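PDB 3FH1: Mll8193 protein from Mesorhizobium loti, which is of unknown function but adopts an NTF2-like, SnoaL-type fold, whose cone-shaped pocket may bind a small molecule. Local coordinates for residues 28-33 and 72-77; 77-82 and 97-102. All coordinates share one frame; numbering follows the deposited sequence. Where two conformers were deposited one is given.

Followed from the N terminus, the chain runs through helix 16-31, whose last turn meets its partner only when the chain reaches the end of helix 63-75; interaction 1 joins the C-terminal ends of the two helices and closes a loop of 38 intervening residues. The chain then passes through Pro77, where segments 72-77 and 77-82 overlap, into strand 80-89, which pairs with the returning strand 92-100 in interaction 2, the shorter closure. The two loops follow in series and neither encloses the other. The two contacts also touch: Gln31 NE2 lies 2.9 Å from Phe81 O, a probable hydrogen bond, and Ile73 packs on Phe81. Helix ends and sheet are thereby tied together at one end of the fold.

Interaction 1. Residues 28-33 and 72-77; sequences DVFQLH and AIATQP
His33 and Ala74 bring the two backbones closest, their CA atoms 4.9 Å apart, where the C-terminal turn of helix 16-31 meets that of helix 63-75. The contact illustrates how the residue just beyond one helix can bind a carbonyl near the end of another. His33, with positive phi, is the C-prime residue of a Schellman motif, in which Asp34 N reaches back to Val29 O and His33 N makes a weak bond to Phe30 O. From this position its ND1 donates to Ala74 O over 2.7 Å. The acceptor lies almost in the imidazole plane, at the ring edge, while the donor stands 27° off the carbonyl plane; the N-H...O angle of 146° makes the bond bent. The same oxygen receives a CA-H...O contact from His33 CA at 3.3 Å, so backbone and ring of one residue grip it together. One face of the imidazole lies over Phe30 O.

Beside this polar link the packing is apolar and turns on the small Ala74, whose CB points at the facing helix. Val29 CG1, anti to its backbone N (chi1 161°), meets this CB at 3.8 Å, and the same methyl lies over the centre of the Phe30 ring. Phe30 CD1 approaches Ala74 CB obliquely at 3.9 Å, and CE1 reaches Ile73 CG2 at 4.0 Å. Farther out, Thr75 CG2 rests near His33 O, while its hydroxyl bonds to Ser71 O in its own helix.

An unknown ligand is bound about 4 Å from the side chain of Phe30, placing this residue beside the probable pocket. The Phe30 ring also makes edge-to-face pairs with Phe26 and Trp70, and Ile73 and Gln31 carry the two helices onto Phe81 and Leu83 of strand 80-89.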
loop_
_atom_site.group_PDB
_atom_site.type_symbol
_atom_site.label_atom_id
_atom_site.label_comp_id
_atom_site.label_asym_id
_atom_site.label_seq_id
_atom_site.Cartn_x
_atom_site.Cartn_y
_atom_site.Cartn_z
ATOM N N ASP A 28 14.655 -0.412 11.216
ATOM C CA ASP A 28 15.945 0.010 11.764
ATOM C C ASP A 28 17.073 -0.309 10.812
ATOM O O ASP A 28 18.046 0.417 10.765
ATOM C CB ASP A 28 16.267 -0.665 13.086
ATOM C CG ASP A 28 15.544 -0.061 14.271
ATOM O OD1 ASP A 28 14.956 1.035 14.140
ATOM O OD2 ASP A 28 15.568 -0.720 15.348
ATOM N N VAL A 29 16.944 -1.363 10.003
ATOM C CA VAL A 29 18.008 -1.670 9.039
ATOM C C VAL A 29 18.262 -0.445 8.153
ATOM O O VAL A 29 19.408 -0.090 7.871
ATOM C CB VAL A 29 17.635 -2.883 8.154
ATOM C CG1 VAL A 29 18.512 -2.914 6.840
ATOM C CG2 VAL A 29 17.712 -4.187 8.970
ATOM N N PHE A 30 17.186 0.207 7.746
ATOM C CA PHE A 30 17.279 1.332 6.822
ATOM C C PHE A 30 17.658 2.607 7.527
ATOM O O PHE A 30 18.429 3.394 6.994
ATOM C CB PHE A 30 15.995 1.450 5.980
ATOM C CG PHE A 30 15.735 0.211 5.237
ATOM C CD1 PHE A 30 16.358 -0.033 4.038
ATOM C CD2 PHE A 30 14.967 -0.782 5.795
ATOM C CE1 PHE A 30 16.183 -1.247 3.390
ATOM C CE2 PHE A 30 14.819 -2.003 5.150
ATOM C CZ PHE A 30 15.420 -2.205 3.944
ATOM N N GLN A 31 17.089 2.818 8.697
ATOM C CA GLN A 31 17.381 4.033 9.477
ATOM C C GLN A 31 18.821 4.072 9.954
ATOM O O GLN A 31 19.439 5.142 9.964
ATOM C CB GLN A 31 16.452 4.109 10.667
ATOM C CG GLN A 31 14.974 4.256 10.280
ATOM C CD GLN A 31 14.701 5.520 9.458
ATOM O OE1 GLN A 31 14.956 6.641 9.918
ATOM N NE2 GLN A 31 14.220 5.345 8.248
ATOM N N LEU A 32 19.372 2.910 10.319
ATOM C CA LEU A 32 20.739 2.789 10.798
ATOM C C LEU A 32 21.737 2.428 9.696
ATOM O O LEU A 32 22.927 2.339 9.944
ATOM C CB LEU A 32 20.799 1.729 11.896
ATOM C CG LEU A 32 19.896 2.005 13.106
ATOM C CD1 LEU A 32 20.022 0.847 14.072
ATOM C CD2 LEU A 32 20.241 3.314 13.794
ATOM N N HIS A 33 21.249 2.269 8.472
ATOM C CA HIS A 33 22.066 1.836 7.328
ATOM C C HIS A 33 22.903 0.607 7.697
ATOM O O HIS A 33 24.124 0.559 7.468
ATOM C CB HIS A 33 22.929 2.969 6.802
ATOM C CG HIS A 33 22.141 4.169 6.415
ATOM N ND1 HIS A 33 21.488 4.269 5.208
ATOM C CD2 HIS A 33 21.888 5.321 7.084
ATOM C CE1 HIS A 33 20.867 5.439 5.149
ATOM N NE2 HIS A 33 21.096 6.093 6.274
ATOM N N ALA A 72 21.756 -3.518 -0.235
ATOM C CA ALA A 72 22.272 -2.509 -1.139
ATOM C C ALA A 72 21.498 -1.207 -0.904
ATOM O O ALA A 72 22.081 -0.121 -0.918
ATOM C CB ALA A 72 22.123 -2.963 -2.591
ATOM N N ILE A 73 20.182 -1.324 -0.796
ATOM C CA ILE A 73 19.301 -0.160 -0.579
ATOM C C ILE A 73 19.713 0.545 0.702
ATOM O O ILE A 73 19.864 1.769 0.706
ATOM C CB ILE A 73 17.804 -0.509 -0.584
ATOM C CG1 ILE A 73 17.387 -0.897 -2.019
ATOM C CG2 ILE A 73 16.947 0.706 -0.055
ATOM C CD1 ILE A 73 16.022 -1.564 -2.100
ATOM N N ALA A 74 19.910 -0.224 1.758
ATOM C CA ALA A 74 20.228 0.314 3.095
ATOM C C ALA A 74 21.556 1.015 3.184
ATOM O O ALA A 74 21.765 1.819 4.082
ATOM C CB ALA A 74 20.191 -0.793 4.165
ATOM N N THR A 75 22.471 0.640 2.316
ATOM C CA THR A 75 23.825 1.145 2.391
ATOM C C THR A 75 24.234 2.036 1.213
ATOM O O THR A 75 25.414 2.402 1.107
ATOM C CB THR A 75 24.857 -0.025 2.541
ATOM O OG1 THR A 75 24.780 -0.869 1.389
ATOM C CG2 THR A 75 24.591 -0.812 3.812
ATOM N N GLN A 76 23.300 2.412 0.344
ATOM C CA GLN A 76 23.637 3.260 -0.805
ATOM C C GLN A 76 23.941 4.688 -0.331
ATOM O O GLN A 76 23.057 5.348 0.218
ATOM C CB GLN A 76 22.481 3.272 -1.818
ATOM C CG GLN A 76 22.742 4.043 -3.114
ATOM C CD GLN A 76 23.892 3.476 -3.928
ATOM O OE1 GLN A 76 24.244 2.303 -3.809
ATOM N NE2 GLN A 76 24.486 4.314 -4.765
ATOM N N PRO A 77 25.182 5.181 -0.546
ATOM C CA PRO A 77 25.522 6.538 -0.106
ATOM C C PRO A 77 24.567 7.616 -0.604
ATOM O O PRO A 77 24.049 7.569 -1.744
ATOM C CB PRO A 77 26.947 6.768 -0.674
ATOM C CG PRO A 77 27.485 5.416 -0.887
ATOM C CD PRO A 77 26.316 4.521 -1.211
#

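Interaction 2. Residues 77-82 and 97-102; sequences PGTRFD and WRYWMA
In the conformer described, the guanidinium of Arg80 lies flat on one face of the Trp100 indole, planes 13° apart, with CZ 3.5 Å from the centroid of the five-membered ring: a stacked cation-pi pair. NH2 sits over the indole, 3.2 Å from CE2. At the ring edge, Trp100 NE1 donates to Asp82 OD2 over 2.8 Å, the indole N-H coming from above the carboxylate plane. The Arg80 chain, extended from CG to NE, runs beside Trp100, and its NE makes a long salt bridge with Asp82 OD1. An alanine in place of Trp100 would probably leave Asp82 OD2 without its indole donor and, in this conformer, the Arg80 guanidinium without the surface it stacks on.

These side chains share one face of an antiparallel beta hairpin, strands 80-89 and 92-100, within the curved sheet characteristic of the NTF2 fold. Arg80 with Trp100 and Asp82 with Arg98 are hydrogen-bonded pairs. Phe81 and Tyr99, the non-hydrogen-bonded pair between them, point to the other face.

There an aromatic cluster forms. Tyr99 CD1 lies over one face of Phe81, toward its rim, 3.4 Å from CZ, with the rings inclined at 41°. The edge of Phe81 addresses the face of Trp97, planes at 90°, and an unknown ligand is bound about 4 Å from the Trp97 side chain. Trp97 NE1 is hydrogen-bonded to Asn111 OD1. Tyr99 OH touches Thr79 CG2 and shares a water with Thr79 OG1; the bond from the water to Thr79 OG1 is weak, and the stronger partner of that hydroxyl is Gln76 O. Arg98 reaches outward to a salt bridge with Asp56 of the second subunit.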
loop_
_atom_site.group_PDB
_atom_site.type_symbol
_atom_site.label_atom_id
_atom_site.label_comp_id
_atom_site.label_asym_id
_atom_site.label_seq_id
_atom_site.Cartn_x
_atom_site.Cartn_y
_atom_site.Cartn_z
ATOM N N PRO A 77 25.182 5.181 -0.546
ATOM C CA PRO A 77 25.522 6.538 -0.106
ATOM C C PRO A 77 24.567 7.616 -0.604
ATOM O O PRO A 77 24.049 7.569 -1.744
ATOM C CB PRO A 77 26.947 6.768 -0.674
ATOM C CG PRO A 77 27.485 5.416 -0.887
ATOM C CD PRO A 77 26.316 4.521 -1.211
ATOM N N GLY A 78 24.296 8.559 0.279
ATOM C CA GLY A 78 23.483 9.708 -0.060
ATOM C C GLY A 78 21.997 9.482 -0.094
ATOM O O GLY A 78 21.269 10.364 -0.522
ATOM N N THR A 79 21.553 8.315 0.361
ATOM C CA THR A 79 20.133 7.972 0.325
ATOM C C THR A 79 19.652 7.662 1.732
ATOM O O THR A 79 20.437 7.258 2.600
ATOM C CB THR A 79 19.879 6.768 -0.547
ATOM O OG1 THR A 79 20.448 5.611 0.070
ATOM C CG2 THR A 79 20.466 6.955 -1.930
ATOM N N ARG A 80 18.358 7.886 1.964
ATOM C CA ARG A 80 17.744 7.623 3.260
ATOM C C ARG A 80 16.231 7.480 3.101
ATOM O O ARG A 80 15.674 7.721 2.029
ATOM C CB ARG A 80 18.043 8.757 4.253
ATOM C CG ARG A 80 17.157 10.009 4.108
ATOM C CD ARG A 80 17.579 11.134 5.051
ATOM N NE ARG A 80 16.725 12.315 4.912
ATOM C CZ ARG A 80 16.935 13.323 4.056
ATOM N NH1 ARG A 80 17.981 13.323 3.232
ATOM N NH2 ARG A 80 16.083 14.343 4.018
ATOM N N PHE A 81 15.589 7.067 4.180
ATOM C CA PHE A 81 14.133 7.006 4.241
ATOM C C PHE A 81 13.614 7.760 5.449
ATOM O O PHE A 81 14.197 7.666 6.533
ATOM C CB PHE A 81 13.613 5.563 4.391
ATOM C CG PHE A 81 13.821 4.684 3.188
ATOM C CD1 PHE A 81 15.011 4.004 2.988
ATOM C CD2 PHE A 81 12.806 4.476 2.283
ATOM C CE1 PHE A 81 15.180 3.171 1.853
ATOM C CE2 PHE A 81 12.982 3.655 1.181
ATOM C CZ PHE A 81 14.196 2.995 0.992
ATOM N N ASP A 82 12.513 8.496 5.264
ATOM C CA ASP A 82 11.712 8.975 6.366
ATOM C C ASP A 82 10.501 8.058 6.454
ATOM O O ASP A 82 9.870 7.729 5.454
ATOM C CB ASP A 82 11.195 10.376 6.132
ATOM C CG ASP A 82 12.279 11.414 6.038
ATOM O OD1 ASP A 82 13.321 11.238 6.685
ATOM O OD2 ASP A 82 12.072 12.404 5.318
ATOM N N TRP A 97 6.476 5.557 3.547
ATOM C CA TRP A 97 7.775 6.193 3.591
ATOM C C TRP A 97 7.998 7.234 2.524
ATOM O O TRP A 97 7.262 7.334 1.554
ATOM C CB TRP A 97 8.890 5.117 3.524
ATOM C CG TRP A 97 8.718 4.089 2.456
ATOM C CD1 TRP A 97 8.330 2.794 2.661
ATOM C CD2 TRP A 97 9.021 4.189 1.047
ATOM N NE1 TRP A 97 8.298 2.106 1.486
ATOM C CE2 TRP A 97 8.732 2.923 0.481
ATOM C CE3 TRP A 97 9.477 5.203 0.211
ATOM C CZ2 TRP A 97 8.884 2.667 -0.885
ATOM C CZ3 TRP A 97 9.615 4.943 -1.132
ATOM C CH2 TRP A 97 9.350 3.699 -1.654
ATOM N N ARG A 98 9.032 8.049 2.739
ATOM C CA ARG A 98 9.577 8.958 1.750
ATOM C C ARG A 98 11.047 8.578 1.571
ATOM O O ARG A 98 11.810 8.523 2.553
ATOM C CB ARG A 98 9.460 10.408 2.188
ATOM C CG ARG A 98 10.115 11.331 1.176
ATOM C CD ARG A 98 9.983 12.784 1.531
ATOM N NE ARG A 98 8.621 13.267 1.731
ATOM C CZ ARG A 98 7.904 13.805 0.754
ATOM N NH1 ARG A 98 8.404 13.903 -0.472
ATOM N NH2 ARG A 98 6.693 14.269 0.999
ATOM N N TYR A 99 11.406 8.261 0.336
ATOM C CA TYR A 99 12.790 7.889 -0.020
ATOM C C TYR A 99 13.491 9.099 -0.608
ATOM O O TYR A 99 12.978 9.738 -1.541
ATOM C CB TYR A 99 12.739 6.750 -1.051
ATOM C CG TYR A 99 14.090 6.320 -1.570
ATOM C CD1 TYR A 99 15.019 5.797 -0.728
ATOM C CD2 TYR A 99 14.399 6.391 -2.938
ATOM C CE1 TYR A 99 16.252 5.371 -1.182
ATOM C CE2 TYR A 99 15.658 5.983 -3.419
ATOM C CZ TYR A 99 16.574 5.453 -2.529
ATOM O OH TYR A 99 17.827 5.015 -2.950
ATOM N N TRP A 100 14.690 9.379 -0.082
ATOM C CA TRP A 100 15.526 10.476 -0.535
ATOM C C TRP A 100 16.677 9.900 -1.315
ATOM O O TRP A 100 17.398 9.034 -0.834
ATOM C CB TRP A 100 16.058 11.294 0.639
ATOM C CG TRP A 100 15.011 11.984 1.400
ATOM C CD1 TRP A 100 14.280 11.493 2.453
ATOM C CD2 TRP A 100 14.586 13.327 1.213
ATOM N NE1 TRP A 100 13.421 12.452 2.905
ATOM C CE2 TRP A 100 13.582 13.585 2.159
ATOM C CE3 TRP A 100 14.943 14.333 0.317
ATOM C CZ2 TRP A 100 12.941 14.819 2.255
ATOM C CZ3 TRP A 100 14.297 15.546 0.408
ATOM C CH2 TRP A 100 13.320 15.782 1.387
HETATM N N MSE A 101 16.829 10.407 -2.535
HETATM C CA MSE A 101 17.826 9.935 -3.486
HETATM C C MSE A 101 19.085 10.786 -3.422
HETATM O O MSE A 101 19.063 11.907 -2.927
HETATM C CB MSE A 101 17.231 9.972 -4.880
HETATM C CG MSE A 101 16.281 8.845 -5.142
HETATM SE SE MSE A 101 15.044 9.303 -6.575
HETATM C CE MSE A 101 13.794 10.073 -5.542
ATOM N N ALA A 102 20.186 10.227 -3.913
ATOM C CA ALA A 102 21.480 10.916 -3.889
ATOM C C ALA A 102 21.456 12.249 -4.615
ATOM O O ALA A 102 22.200 13.143 -4.245
ATOM C CB ALA A 102 22.582 10.017 -4.437
HETATM O O HOH W 1 19.071 3.086 -1.745
#